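Putative uncharacterized protein (Pseudomonas phage 201phi2-1, PDB 3R4V) is of unknown function but belongs to the phage tubulin-like family and binds guanosine-5'-diphosphate. Local coordinates at residues L286-T289 with R290-K294. Sequence-based numbering, arbitrary orientation.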
loop_
_atom_site.group_PDB
_atom_site.type_symbol
_atom_site.label_atom_id
_atom_site.label_comp_id
_atom_site.label_asym_id
_atom_site.label_seq_id
_atom_site.Cartn_x
_atom_site.Cartn_y
_atom_site.Cartn_z
ATOM N N LEU A 286 18.574 4.650 11.516
ATOM C CA LEU A 286 19.953 4.898 11.970
ATOM C C LEU A 286 19.996 5.644 13.318
ATOM O O LEU A 286 20.780 5.309 14.218
ATOM C CB LEU A 286 20.721 5.699 10.924
ATOM C CG LEU A 286 22.184 5.980 11.259
ATOM C CD1 LEU A 286 22.971 4.676 11.268
ATOM C CD2 LEU A 286 22.782 6.968 10.262
ATOM N N GLU A 287 19.153 6.662 13.448
ATOM C CA GLU A 287 19.083 7.427 14.684
ATOM C C GLU A 287 18.619 6.554 15.849
ATOM O O GLU A 287 19.200 6.605 16.925
ATOM C CB GLU A 287 18.183 8.654 14.517
ATOM C CG GLU A 287 17.943 9.441 15.825
ATOM C CD GLU A 287 19.234 9.863 16.537
ATOM O OE1 GLU A 287 20.312 9.929 15.897
ATOM O OE2 GLU A 287 19.166 10.131 17.756
ATOM N N MET A 288 17.594 5.741 15.630
ATOM C CA MET A 288 17.113 4.840 16.678
ATOM C C MET A 288 18.178 3.807 17.049
ATOM O O MET A 288 18.388 3.497 18.230
ATOM C CB MET A 288 15.846 4.106 16.240
ATOM C CG MET A 288 14.591 4.938 16.191
ATOM S SD MET A 288 13.159 3.829 16.212
ATOM C CE MET A 288 13.354 3.096 17.832
ATOM N N THR A 289 18.844 3.262 16.034
ATOM C CA THR A 289 19.872 2.258 16.280
ATOM C C THR A 289 21.090 2.867 16.978
ATOM O O THR A 289 21.714 2.230 17.824
ATOM C CB THR A 289 20.292 1.549 14.976
ATOM O OG1 THR A 289 19.184 0.786 14.478
ATOM C CG2 THR A 289 21.453 0.614 15.243
ATOM N N ARG A 290 21.425 4.104 16.632
ATOM C CA ARG A 290 22.496 4.791 17.330
ATOM C C ARG A 290 22.176 4.808 18.826
ATOM O O ARG A 290 23.016 4.462 19.667
ATOM C CB ARG A 290 22.673 6.216 16.806
ATOM C CG ARG A 290 23.838 6.959 17.448
ATOM C CD ARG A 290 23.875 8.418 17.025
ATOM N NE ARG A 290 22.720 9.160 17.521
ATOM C CZ ARG A 290 22.645 9.697 18.735
ATOM N NH1 ARG A 290 23.658 9.570 19.583
ATOM N NH2 ARG A 290 21.556 10.358 19.105
ATOM N N GLN A 291 20.950 5.190 19.159
ATOM C CA GLN A 291 20.556 5.251 20.564
ATOM C C GLN A 291 20.634 3.888 21.249
ATOM O O GLN A 291 21.116 3.777 22.369
ATOM C CB GLN A 291 19.158 5.845 20.694
ATOM C CG GLN A 291 19.097 7.315 20.301
ATOM C CD GLN A 291 17.672 7.834 20.218
ATOM O OE1 GLN A 291 16.745 7.220 20.752
ATOM N NE2 GLN A 291 17.489 8.965 19.541
ATOM N N GLN A 292 20.172 2.850 20.565
ATOM C CA GLN A 292 20.231 1.495 21.103
ATOM C C GLN A 292 21.674 1.039 21.351
ATOM O O GLN A 292 21.976 0.443 22.389
ATOM C CB GLN A 292 19.512 0.521 20.156
ATOM C CG GLN A 292 18.006 0.773 20.014
ATOM C CD GLN A 292 17.345 -0.145 18.990
ATOM O OE1 GLN A 292 18.020 -0.885 18.271
ATOM N NE2 GLN A 292 16.023 -0.089 18.914
ATOM N N SER A 293 22.572 1.317 20.406
ATOM C CA SER A 293 23.960 0.878 20.550
ATOM C C SER A 293 24.699 1.655 21.644
ATOM O O SER A 293 25.632 1.139 22.259
ATOM C CB SER A 293 24.714 0.954 19.215
ATOM O OG SER A 293 25.002 2.293 18.862
ATOM N N LYS A 294 24.263 2.887 21.898
ATOM C CA LYS A 294 24.873 3.731 22.921
ATOM C C LYS A 294 24.443 3.323 24.331
ATOM O O LYS A 294 25.153 3.573 25.308
ATOM C CB LYS A 294 24.503 5.192 22.661
ATOM C CG LYS A 294 24.669 6.115 23.850
ATOM C CD LYS A 294 23.970 7.444 23.603
ATOM C CE LYS A 294 24.134 8.380 24.791
ATOM N NZ LYS A 294 23.658 7.753 26.056
#
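Glu287 meets the Arg290 guanidinium at its edge, with CD in the guanidinium plane and the carboxylate turned 36° from it. Arg290 grips side-on with two nitrogens, one to each oxygen. Arg290 NE bonds to Glu287 OE1 at 3.0 Å, on its syn side but well out of the carboxylate plane. Arg290 NH2 meets the syn lone pair of Glu287 OE2 at 2.8 Å. Both bonds belong to the salt bridge. The amide of Gln291 is turned 73° from the carboxylate. Gln291 NE2 reaches the anti side of Glu287 OE2 at 2.7 Å, tilted out of the carboxylate plane, while OE2 lies close to the plane of the Gln291 amide. OE2 thus accepts two hydrogen bonds, which should limit rotation of the carboxylate. Glu287 starts out away from the next turn, but the bend at chi2 (54°) brings its carboxylate back beside Arg290. Arg290 bends in turn at chi3, which lays NE and NH2 along the carboxylate. Backbone i to i+4 bonds, such as Arg290 N to Leu286 O at 2.8 Å, continue the helix. This i, i+3, i+4 cluster lies on the surface of the last turns of helix 274-294. On helix 124-144, Met288 packs against Thr124 and Leu127, and Gln292 NE2 hydrogen-bonds Thr124 OG1.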